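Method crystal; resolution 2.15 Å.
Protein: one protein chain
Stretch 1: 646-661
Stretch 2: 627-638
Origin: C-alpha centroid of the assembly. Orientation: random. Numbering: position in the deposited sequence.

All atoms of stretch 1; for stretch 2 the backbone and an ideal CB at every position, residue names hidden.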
ATOM      1  N   ASN B 646     -48.076 -38.146  12.056  1.00 33.76           N
ATOM      2  CA  ASN B 646     -46.936 -37.552  11.377  1.00 34.59           C
ATOM      3  C   ASN B 646     -47.190 -36.109  10.960  1.00 32.92           C
ATOM      4  O   ASN B 646     -46.430 -35.570  10.151  1.00 32.19           O
ATOM      5  CB  ASN B 646     -46.553 -38.392  10.157  1.00 39.75           C
ATOM      6  CG  ASN B 646     -46.011 -39.759  10.539  1.00 47.32           C
ATOM      7  OD1 ASN B 646     -45.396 -39.925  11.593  1.00 48.10           O
ATOM      8  ND2 ASN B 646     -46.242 -40.747   9.682  1.00 48.72           N
ATOM      9  N   ASN B 647     -48.233 -35.475  11.497  1.00 31.72           N
ATOM     10  CA  ASN B 647     -48.548 -34.097  11.135  1.00 30.98           C
ATOM     11  C   ASN B 647     -47.576 -33.132  11.800  1.00 30.08           C
ATOM     12  O   ASN B 647     -47.339 -33.205  13.010  1.00 29.13           O
ATOM     13  CB  ASN B 647     -49.977 -33.752  11.544  1.00 33.64           C
ATOM     14  CG  ASN B 647     -51.017 -34.422  10.669  1.00 37.49           C
ATOM     15  OD1 ASN B 647     -50.863 -34.502   9.448  1.00 34.14           O
ATOM     16  ND2 ASN B 647     -52.085 -34.910  11.291  1.00 39.64           N
ATOM     17  N   TRP B 648     -47.017 -32.220  11.010  1.00 28.18           N
ATOM     18  CA  TRP B 648     -46.187 -31.161  11.563  1.00 30.35           C
ATOM     19  C   TRP B 648     -47.074 -30.051  12.109  1.00 30.43           C
ATOM     20  O   TRP B 648     -48.127 -29.745  11.543  1.00 29.34           O
ATOM     21  CB  TRP B 648     -45.237 -30.605  10.504  1.00 26.42           C
ATOM     22  CG  TRP B 648     -44.124 -31.540  10.153  1.00 24.37           C
ATOM     23  CD1 TRP B 648     -44.210 -32.891   9.976  1.00 26.45           C
ATOM     24  CD2 TRP B 648     -42.754 -31.195   9.936  1.00 21.99           C
ATOM     25  NE1 TRP B 648     -42.978 -33.408   9.659  1.00 24.47           N
ATOM     26  CE2 TRP B 648     -42.066 -32.387   9.627  1.00 24.11           C
ATOM     27  CE3 TRP B 648     -42.040 -29.993   9.972  1.00 22.02           C
ATOM     28  CZ2 TRP B 648     -40.696 -32.412   9.362  1.00 25.99           C
ATOM     29  CZ3 TRP B 648     -40.685 -30.018   9.705  1.00 21.66           C
ATOM     30  CH2 TRP B 648     -40.026 -31.221   9.405  1.00 24.92           C
ATOM     31  N   GLN B 649     -46.647 -29.458  13.222  1.00 29.93           N
ATOM     32  CA  GLN B 649     -47.426 -28.440  13.911  1.00 26.73           C
ATOM     33  C   GLN B 649     -46.494 -27.334  14.382  1.00 25.63           C
ATOM     34  O   GLN B 649     -45.272 -27.498  14.419  1.00 26.83           O
ATOM     35  CB  GLN B 649     -48.187 -29.029  15.111  1.00 29.63           C
ATOM     36  CG  GLN B 649     -48.962 -30.305  14.808  1.00 35.05           C
ATOM     37  CD  GLN B 649     -49.440 -31.019  16.064  1.00 36.05           C
ATOM     38  OE1 GLN B 649     -50.606 -31.398  16.170  1.00 39.95           O
ATOM     39  NE2 GLN B 649     -48.535 -31.209  17.018  1.00 32.17           N
ATOM     40  N   ILE B 650     -47.086 -26.197  14.742  1.00 24.04           N
ATOM     41  CA  ILE B 650     -46.360 -25.102  15.377  1.00 24.96           C
ATOM     42  C   ILE B 650     -46.655 -25.151  16.869  1.00 27.62           C
ATOM     43  O   ILE B 650     -47.813 -25.026  17.286  1.00 25.18           O
ATOM     44  CB  ILE B 650     -46.744 -23.736  14.785  1.00 26.17           C
ATOM     45  CG1 ILE B 650     -46.463 -23.690  13.281  1.00 22.13           C
ATOM     46  CG2 ILE B 650     -45.964 -22.632  15.486  1.00 26.70           C
ATOM     47  CD1 ILE B 650     -44.994 -23.670  12.935  1.00 20.02           C
ATOM     48  N   LEU B 651     -45.613 -25.350  17.669  1.00 28.07           N
ATOM     49  CA  LEU B 651     -45.723 -25.352  19.121  1.00 25.47           C
ATOM     50  C   LEU B 651     -44.998 -24.136  19.674  1.00 26.22           C
ATOM     51  O   LEU B 651     -43.945 -23.744  19.160  1.00 23.84           O
ATOM     52  CB  LEU B 651     -45.141 -26.634  19.728  1.00 24.69           C
ATOM     53  CG  LEU B 651     -45.676 -27.970  19.205  1.00 25.78           C
ATOM     54  CD1 LEU B 651     -45.278 -29.112  20.125  1.00 26.23           C
ATOM     55  CD2 LEU B 651     -47.181 -27.923  19.050  1.00 25.57           C
ATOM     56  N   LEU B 652     -45.564 -23.544  20.720  1.00 27.34           N
ATOM     57  CA  LEU B 652     -45.030 -22.323  21.304  1.00 30.10           C
ATOM     58  C   LEU B 652     -44.780 -22.526  22.790  1.00 29.67           C
ATOM     59  O   LEU B 652     -45.553 -23.205  23.475  1.00 30.92           O
ATOM     60  CB  LEU B 652     -45.982 -21.140  21.093  1.00 29.36           C
ATOM     61  CG  LEU B 652     -45.369 -19.743  21.217  1.00 27.52           C
ATOM     62  CD1 LEU B 652     -44.317 -19.524  20.144  1.00 22.55           C
ATOM     63  CD2 LEU B 652     -46.451 -18.674  21.141  1.00 31.67           C
ATOM     64  N   SER B 653     -43.694 -21.930  23.281  1.00 26.58           N
ATOM     65  CA  SER B 653     -43.371 -21.931  24.698  1.00 28.66           C
ATOM     66  C   SER B 653     -42.862 -20.551  25.083  1.00 29.49           C
ATOM     67  O   SER B 653     -42.093 -19.937  24.336  1.00 29.97           O
ATOM     68  CB  SER B 653     -42.306 -22.985  25.040  1.00 29.31           C
ATOM     69  OG  SER B 653     -41.684 -22.685  26.282  1.00 27.19           O
ATOM     70  N   THR B 654     -43.290 -20.069  26.249  1.00 27.61           N
ATOM     71  CA  THR B 654     -42.800 -18.809  26.790  1.00 27.43           C
ATOM     72  C   THR B 654     -41.948 -19.003  28.037  1.00 28.24           C
ATOM     73  O   THR B 654     -41.662 -18.028  28.739  1.00 32.76           O
ATOM     74  CB  THR B 654     -43.965 -17.867  27.099  1.00 37.13           C
ATOM     75  OG1 THR B 654     -44.879 -18.510  28.000  1.00 37.60           O
ATOM     76  CG2 THR B 654     -44.699 -17.488  25.821  1.00 35.15           C
ATOM     77  N   ASP B 655     -41.526 -20.232  28.329  1.00 28.25           N
ATOM     78  CA  ASP B 655     -40.659 -20.513  29.470  1.00 29.13           C
ATOM     79  C   ASP B 655     -39.507 -21.419  29.053  1.00 31.96           C
ATOM     80  O   ASP B 655     -39.180 -22.403  29.719  1.00 36.57           O
ATOM     81  CB  ASP B 655     -41.449 -21.116  30.636  1.00 32.01           C
ATOM     82  CG  ASP B 655     -42.221 -22.369  30.252  1.00 36.30           C
ATOM     83  OD1 ASP B 655     -42.140 -22.804  29.084  1.00 38.55           O
ATOM     84  OD2 ASP B 655     -42.917 -22.921  31.131  1.00 38.97           O
ATOM     85  N   GLU B 656     -38.874 -21.078  27.929  1.00 32.67           N
ATOM     86  CA  GLU B 656     -37.656 -21.742  27.457  1.00 32.00           C
ATOM     87  C   GLU B 656     -37.835 -23.253  27.310  1.00 29.31           C
ATOM     88  O   GLU B 656     -36.907 -24.025  27.565  1.00 28.10           O
ATOM     89  CB  GLU B 656     -36.470 -21.431  28.377  1.00 34.38           C
ATOM     90  CG  GLU B 656     -36.101 -19.956  28.418  1.00 39.55           C
ATOM     91  CD  GLU B 656     -34.657 -19.716  28.829  1.00 42.84           C
ATOM     92  OE1 GLU B 656     -34.292 -18.539  29.045  1.00 41.35           O
ATOM     93  OE2 GLU B 656     -33.890 -20.699  28.938  1.00 43.06           O
ATOM     94  N   GLY B 657     -39.025 -23.689  26.903  1.00 28.45           N
ATOM     95  CA  GLY B 657     -39.258 -25.082  26.589  1.00 26.85           C
ATOM     96  C   GLY B 657     -39.729 -25.953  27.731  1.00 29.95           C
ATOM     97  O   GLY B 657     -39.814 -27.174  27.556  1.00 32.06           O
ATOM     98  N   GLN B 658     -40.035 -25.376  28.896  1.00 29.06           N
ATOM     99  CA  GLN B 658     -40.563 -26.189  29.990  1.00 32.25           C
ATOM    100  C   GLN B 658     -41.985 -26.651  29.696  1.00 34.16           C
ATOM    101  O   GLN B 658     -42.342 -27.798  29.988  1.00 39.15           O
ATOM    102  CB  GLN B 658     -40.510 -25.412  31.304  1.00 32.22           C
ATOM    103  CG  GLN B 658     -39.104 -25.140  31.804  1.00 36.82           C
ATOM    104  CD  GLN B 658     -39.089 -24.334  33.084  1.00 38.93           C
ATOM    105  OE1 GLN B 658     -40.022 -24.398  33.883  1.00 41.37           O
ATOM    106  NE2 GLN B 658     -38.026 -23.566  33.287  1.00 39.97           N
ATOM    107  N   ASN B 659     -42.806 -25.779  29.112  1.00 32.07           N
ATOM    108  CA  ASN B 659     -44.187 -26.094  28.777  1.00 35.90           C
ATOM    109  C   ASN B 659     -44.507 -25.546  27.394  1.00 32.87           C
ATOM    110  O   ASN B 659     -44.097 -24.433  27.055  1.00 34.21           O
ATOM    111  CB  ASN B 659     -45.157 -25.509  29.807  1.00 32.87           C
ATOM    112  CG  ASN B 659     -44.954 -26.088  31.192  1.00 38.02           C
ATOM    113  OD1 ASN B 659     -45.462 -27.163  31.508  1.00 42.60           O
ATOM    114  ND2 ASN B 659     -44.216 -25.371  32.029  1.00 36.70           N
ATOM    115  N   TRP B 660     -45.252 -26.322  26.608  1.00 34.35           N
ATOM    116  CA  TRP B 660     -45.553 -25.986  25.223  1.00 32.82           C
ATOM    117  C   TRP B 660     -47.057 -25.944  24.988  1.00 35.68           C
ATOM    118  O   TRP B 660     -47.837 -26.579  25.704  1.00 39.68           O
ATOM    119  CB  TRP B 660     -44.924 -27.001  24.262  1.00 30.07           C
ATOM    120  CG  TRP B 660     -43.431 -27.065  24.329  1.00 30.95           C
ATOM    121  CD1 TRP B 660     -42.678 -27.781  25.215  1.00 27.13           C
ATOM    122  CD2 TRP B 660     -42.506 -26.398  23.462  1.00 26.51           C
ATOM    123  NE1 TRP B 660     -41.343 -27.597  24.955  1.00 26.23           N
ATOM    124  CE2 TRP B 660     -41.210 -26.751  23.884  1.00 25.24           C
ATOM    125  CE3 TRP B 660     -42.650 -25.535  22.369  1.00 24.81           C
ATOM    126  CZ2 TRP B 660     -40.064 -26.270  23.254  1.00 25.02           C
ATOM    127  CZ3 TRP B 660     -41.513 -25.060  21.746  1.00 23.94           C
ATOM    128  CH2 TRP B 660     -40.236 -25.431  22.188  1.00 23.39           C
ATOM    129  N   GLN B 661     -47.459 -25.194  23.957  1.00 34.00           N
ATOM    130  CA  GLN B 661     -48.848 -25.134  23.517  1.00 37.24           C
ATOM    131  C   GLN B 661     -48.919 -25.261  22.001  1.00 35.44           C
ATOM    132  O   GLN B 661     -48.077 -24.714  21.283  1.00 31.38           O
ATOM    133  CB  GLN B 661     -49.537 -23.826  23.940  1.00 43.64           C
ATOM    134  CG  GLN B 661     -49.476 -23.516  25.426  1.00 53.90           C
ATOM    135  CD  GLN B 661     -48.308 -22.615  25.783  1.00 61.47           C
ATOM    136  OE1 GLN B 661     -48.075 -21.592  25.133  1.00 64.17           O
ATOM    137  NE2 GLN B 661     -47.569 -22.986  26.822  1.00 60.97           N
ATOM    138  N   UNK B 627     -41.100  -8.042  26.576  1.00 36.87           N
ATOM    139  CA  UNK B 627     -40.833  -8.663  27.855  1.00 41.99           C
ATOM    140  C   UNK B 627     -41.049 -10.159  27.923  1.00 39.28           C
ATOM    141  O   UNK B 627     -40.950 -10.731  29.016  1.00 41.50           O
ATOM    142  CB  UNK B 627     -41.707  -7.996  28.919  1.00 41.99           C
ATOM    143  N   UNK B 628     -41.348 -10.810  26.805  1.00 35.19           N
ATOM    144  CA  UNK B 628     -41.523 -12.254  26.762  1.00 33.00           C
ATOM    145  C   UNK B 628     -40.508 -12.850  25.801  1.00 30.38           C
ATOM    146  O   UNK B 628     -40.262 -12.298  24.724  1.00 29.14           O
ATOM    147  CB  UNK B 628     -42.948 -12.624  26.347  1.00 33.00           C
ATOM    148  N   UNK B 629     -39.903 -13.963  26.202  1.00 30.26           N
ATOM    149  CA  UNK B 629     -39.021 -14.732  25.334  1.00 27.81           C
ATOM    150  C   UNK B 629     -39.834 -15.877  24.751  1.00 26.88           C
ATOM    151  O   UNK B 629     -40.386 -16.700  25.491  1.00 25.94           O
ATOM    152  CB  UNK B 629     -37.794 -15.247  26.089  1.00 27.81           C
ATOM    153  N   UNK B 630     -39.926 -15.919  23.428  1.00 27.73           N
ATOM    154  CA  UNK B 630     -40.714 -16.919  22.726  1.00 27.58           C
ATOM    155  C   UNK B 630     -39.802 -18.003  22.169  1.00 27.08           C
ATOM    156  O   UNK B 630     -38.721 -17.711  21.648  1.00 24.98           O
ATOM    157  CB  UNK B 630     -41.532 -16.275  21.605  1.00 27.58           C
ATOM    158  N   UNK B 631     -40.238 -19.255  22.292  1.00 25.57           N
ATOM    159  CA  UNK B 631     -39.539 -20.399  21.723  1.00 24.57           C
ATOM    160  C   UNK B 631     -40.537 -21.179  20.883  1.00 30.98           C
ATOM    161  O   UNK B 631     -41.511 -21.719  21.420  1.00 31.11           O
ATOM    162  CB  UNK B 631     -38.919 -21.279  22.810  1.00 24.57           C
ATOM    163  N   UNK B 632     -40.300 -21.233  19.574  1.00 26.95           N
ATOM    164  CA  UNK B 632     -41.265 -21.752  18.616  1.00 26.77           C
ATOM    165  C   UNK B 632     -40.651 -22.904  17.836  1.00 27.82           C
ATOM    166  O   UNK B 632     -39.541 -22.782  17.301  1.00 28.51           O
ATOM    167  CB  UNK B 632     -41.735 -20.649  17.666  1.00 26.77           C
ATOM    168  N   UNK B 633     -41.378 -24.015  17.764  1.00 24.38           N
ATOM    169  CA  UNK B 633     -40.930 -25.217  17.077  1.00 23.71           C
ATOM    170  C   UNK B 633     -41.861 -25.548  15.922  1.00 23.78           C
ATOM    171  O   UNK B 633     -43.087 -25.509  16.069  1.00 22.87           O
ATOM    172  CB  UNK B 633     -40.849 -26.395  18.050  1.00 23.71           C
ATOM    173  N   UNK B 634     -41.270 -25.888  14.781  1.00 24.95           N
ATOM    174  CA  UNK B 634     -41.996 -26.406  13.625  1.00 25.56           C
ATOM    175  C   UNK B 634     -41.486 -27.819  13.389  1.00 25.43           C
ATOM    176  O   UNK B 634     -40.352 -28.004  12.935  1.00 22.54           O
ATOM    177  CB  UNK B 634     -41.810 -25.524  12.388  1.00 25.56           C
ATOM    178  N   UNK B 635     -42.313 -28.806  13.711  1.00 25.91           N
ATOM    179  CA  UNK B 635     -41.885 -30.197  13.731  1.00 24.07           C
ATOM    180  C   UNK B 635     -43.122 -31.064  13.899  1.00 26.35           C
ATOM    181  O   UNK B 635     -44.233 -30.564  14.089  1.00 29.07           O
ATOM    182  CB  UNK B 635     -40.870 -30.456  14.846  1.00 24.07           C
ATOM    183  N   UNK B 636     -42.919 -32.373  13.823  1.00 23.96           N
ATOM    184  CA  UNK B 636     -43.943 -33.330  14.207  1.00 28.41           C
ATOM    185  C   UNK B 636     -43.657 -33.850  15.611  1.00 27.58           C
ATOM    186  O   UNK B 636     -42.553 -33.706  16.138  1.00 27.87           O
ATOM    187  CB  UNK B 636     -44.012 -34.484  13.205  1.00 28.41           C
ATOM    188  N   UNK B 637     -44.680 -34.439  16.222  1.00 31.74           N
ATOM    189  CA  UNK B 637     -44.526 -35.001  17.550  1.00 30.08           C
ATOM    190  C   UNK B 637     -44.588 -33.948  18.646  1.00 28.97           C
ATOM    191  O   UNK B 637     -45.238 -32.907  18.518  1.00 27.32           O
ATOM    192  CB  UNK B 637     -43.201 -35.761  17.640  1.00 30.08           C
ATOM    193  N   UNK B 638     -43.890 -34.233  19.743  1.00 30.19           N
ATOM    194  CA  UNK B 638     -43.897 -33.370  20.907  1.00 32.34           C
ATOM    195  C   UNK B 638     -44.226 -34.120  22.181  1.00 38.94           C
ATOM    196  O   UNK B 638     -43.924 -33.648  23.283  1.00 40.29           O
ATOM    197  CB  UNK B 638     -44.896 -32.229  20.706  1.00 32.34           C
TER

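Stretch 2 runs antiparallel to strand 648-653. As an extended strand, it sends its side chains alternately to the two faces of the sheet. One face carries Ile650 and Leu652; the other carries Gln649, Leu651 and Ser653.

Position 627 has phi 85°, and its ideal CB finds nothing of stretch 1 nearby. Positive phi favours glycine, and Gly627 is found.

At position 628 CA-to-CB points toward stretch 1, with the ideal CB 5.2 Å from Thr654 CG2. A small or medium side chain, polar or apolar, would suit. Thr628 places its CG2 3.7 Å from Thr654 CG2.

Position 629 points sideways, and stretch 1 offers little beyond backbone. Many side chains would do. The residue is Val629. One water accepts from Val629 N and donates to Thr654 O, and another bridges Val629 O to Glu656 N.

Position 630 also points sideways, with its ideal CB 4.5 Å from Leu652 CD1 and 5.4 Å from Thr654 CG2. A large apolar or aromatic side chain could cover both. Tyr630 does so: CD1 lies 4.0 Å from Leu652 CD2, and CE1 3.8 Å from Thr654 CG2.

Position 631 lies on the Ser653 face. Its ideal CB is 4.4 Å from Trp660 CH2 and 4.8 Å from Gly657 N, so a medium apolar side chain would suit. Leu631 puts CD2 3.6 Å from Trp660 CH2 and 3.6 Å from Gly657 N. Its backbone pairs twice with Ser653: Leu631 N to Ser653 O is 2.8 Å, and Ser653 N to Leu631 O is 2.9 Å.

Position 632 is on the other face, 3.8 Å from Leu652 CD1 at its ideal CB. Leucine, isoleucine, valine or methionine would fit. Met632 is found, and its CG reaches within 3.7 Å of Ile650 CG2.

Position 633 returns to the Leu651 face, where its ideal CB is 4.0 Å from Trp660 CZ3. A small residue suits this closeness. Ser633 leaves its OG 2.9 Å from a water that also donates to Gln649 O.

Position 634 faces Ile650 CD1, 3.7 Å from its ideal CB, with the Trp648 ring beyond. An aromatic or large aliphatic side chain would suit. Phe634 receives the edge of Trp648 on its face, with centroids 4.9 Å apart and planes at 65°.

Position 635 has its ideal CB 5.0 Å from Trp648 CE3. Small or medium side chains are plausible. In Ala635, CA makes an off-centre CH-pi contact with the Trp648 six-membered ring.

At position 636 the ideal CB lies 3.6 Å from Trp648 CD1, and Asn646 OD1 offers an acceptor farther out. A long donor would suit. Lys636 donates from NZ to Asn646 OD1 in a very short 2.3 Å hydrogen bond.

Position 637, at phi 80°, favours glycine. Gly637 N donates to a water that donates to Asn647 O.

At position 638 a CB would lie a tight 3.2 Å from Leu651 CD1 and jam against the preceding carbonyl. Glycine is called for, and Gly638 is found.

Stretch 2, residues 627-638: GTVYLMSFAKGG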
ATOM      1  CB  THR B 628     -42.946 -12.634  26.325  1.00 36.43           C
ATOM      2  OG1 THR B 628     -43.884 -12.179  27.307  1.00 39.99           O
ATOM      3  CG2 THR B 628     -43.083 -14.142  26.168  1.00 34.22           C
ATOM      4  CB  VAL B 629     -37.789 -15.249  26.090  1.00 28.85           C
ATOM      5  CG1 VAL B 629     -36.982 -16.181  25.198  1.00 25.44           C
ATOM      6  CG2 VAL B 629     -36.932 -14.086  26.552  1.00 27.82           C
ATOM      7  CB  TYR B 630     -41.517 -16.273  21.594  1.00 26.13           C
ATOM      8  CG  TYR B 630     -42.616 -15.356  22.081  1.00 25.12           C
ATOM      9  CD1 TYR B 630     -43.856 -15.862  22.449  1.00 23.55           C
ATOM     10  CD2 TYR B 630     -42.409 -13.987  22.182  1.00 25.13           C
ATOM     11  CE1 TYR B 630     -44.863 -15.030  22.900  1.00 28.73           C
ATOM     12  CE2 TYR B 630     -43.410 -13.146  22.632  1.00 28.98           C
ATOM     13  CZ  TYR B 630     -44.637 -13.675  22.990  1.00 30.44           C
ATOM     14  OH  TYR B 630     -45.639 -12.847  23.441  1.00 31.28           O
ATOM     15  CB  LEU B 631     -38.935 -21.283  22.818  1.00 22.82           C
ATOM     16  CG  LEU B 631     -37.985 -22.400  22.384  1.00 24.11           C
ATOM     17  CD1 LEU B 631     -36.686 -21.823  21.828  1.00 23.08           C
ATOM     18  CD2 LEU B 631     -37.700 -23.338  23.546  1.00 20.41           C
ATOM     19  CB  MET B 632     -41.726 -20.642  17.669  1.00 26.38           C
ATOM     20  CG  MET B 632     -42.824 -21.040  16.704  1.00 33.21           C
ATOM     21  SD  MET B 632     -42.193 -21.603  15.105  1.00 40.10           S
ATOM     22  CE  MET B 632     -41.581 -20.061  14.426  1.00 37.53           C
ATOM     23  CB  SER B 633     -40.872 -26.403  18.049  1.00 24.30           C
ATOM     24  OG  SER B 633     -40.844 -27.646  17.361  1.00 22.28           O
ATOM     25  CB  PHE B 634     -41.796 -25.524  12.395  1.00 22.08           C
ATOM     26  CG  PHE B 634     -42.412 -26.079  11.137  1.00 24.52           C
ATOM     27  CD1 PHE B 634     -43.725 -26.526  11.124  1.00 23.98           C
ATOM     28  CD2 PHE B 634     -41.674 -26.145   9.962  1.00 27.97           C
ATOM     29  CE1 PHE B 634     -44.289 -27.031   9.965  1.00 29.80           C
ATOM     30  CE2 PHE B 634     -42.232 -26.646   8.799  1.00 30.49           C
ATOM     31  CZ  PHE B 634     -43.541 -27.091   8.799  1.00 29.39           C
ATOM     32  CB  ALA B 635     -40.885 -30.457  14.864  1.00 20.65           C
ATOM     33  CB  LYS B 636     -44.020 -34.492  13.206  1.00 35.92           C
ATOM     34  CG  LYS B 636     -42.988 -35.590  13.399  1.00 42.68           C
ATOM     35  CD  LYS B 636     -43.146 -36.674  12.338  1.00 47.50           C
ATOM     36  CE  LYS B 636     -42.523 -37.995  12.772  1.00 54.50           C
ATOM     37  NZ  LYS B 636     -43.530 -39.103  12.761  1.00 59.13           N
TER
HETATM   38  O   HOH W   1     -40.890 -15.483  28.634  1.00 31.72           O
HETATM   39  O   HOH W   2     -39.352 -19.056  26.001  1.00 35.03           O
HETATM   40  O   HOH W   3     -43.512 -28.440  16.732  1.00 33.28           O
HETATM   41  O   HOH W   4     -45.415 -30.814  16.470  1.00 30.50           O
HETATM   42  O   HOH W   5     -47.244 -34.988  15.095  1.00 24.98           O
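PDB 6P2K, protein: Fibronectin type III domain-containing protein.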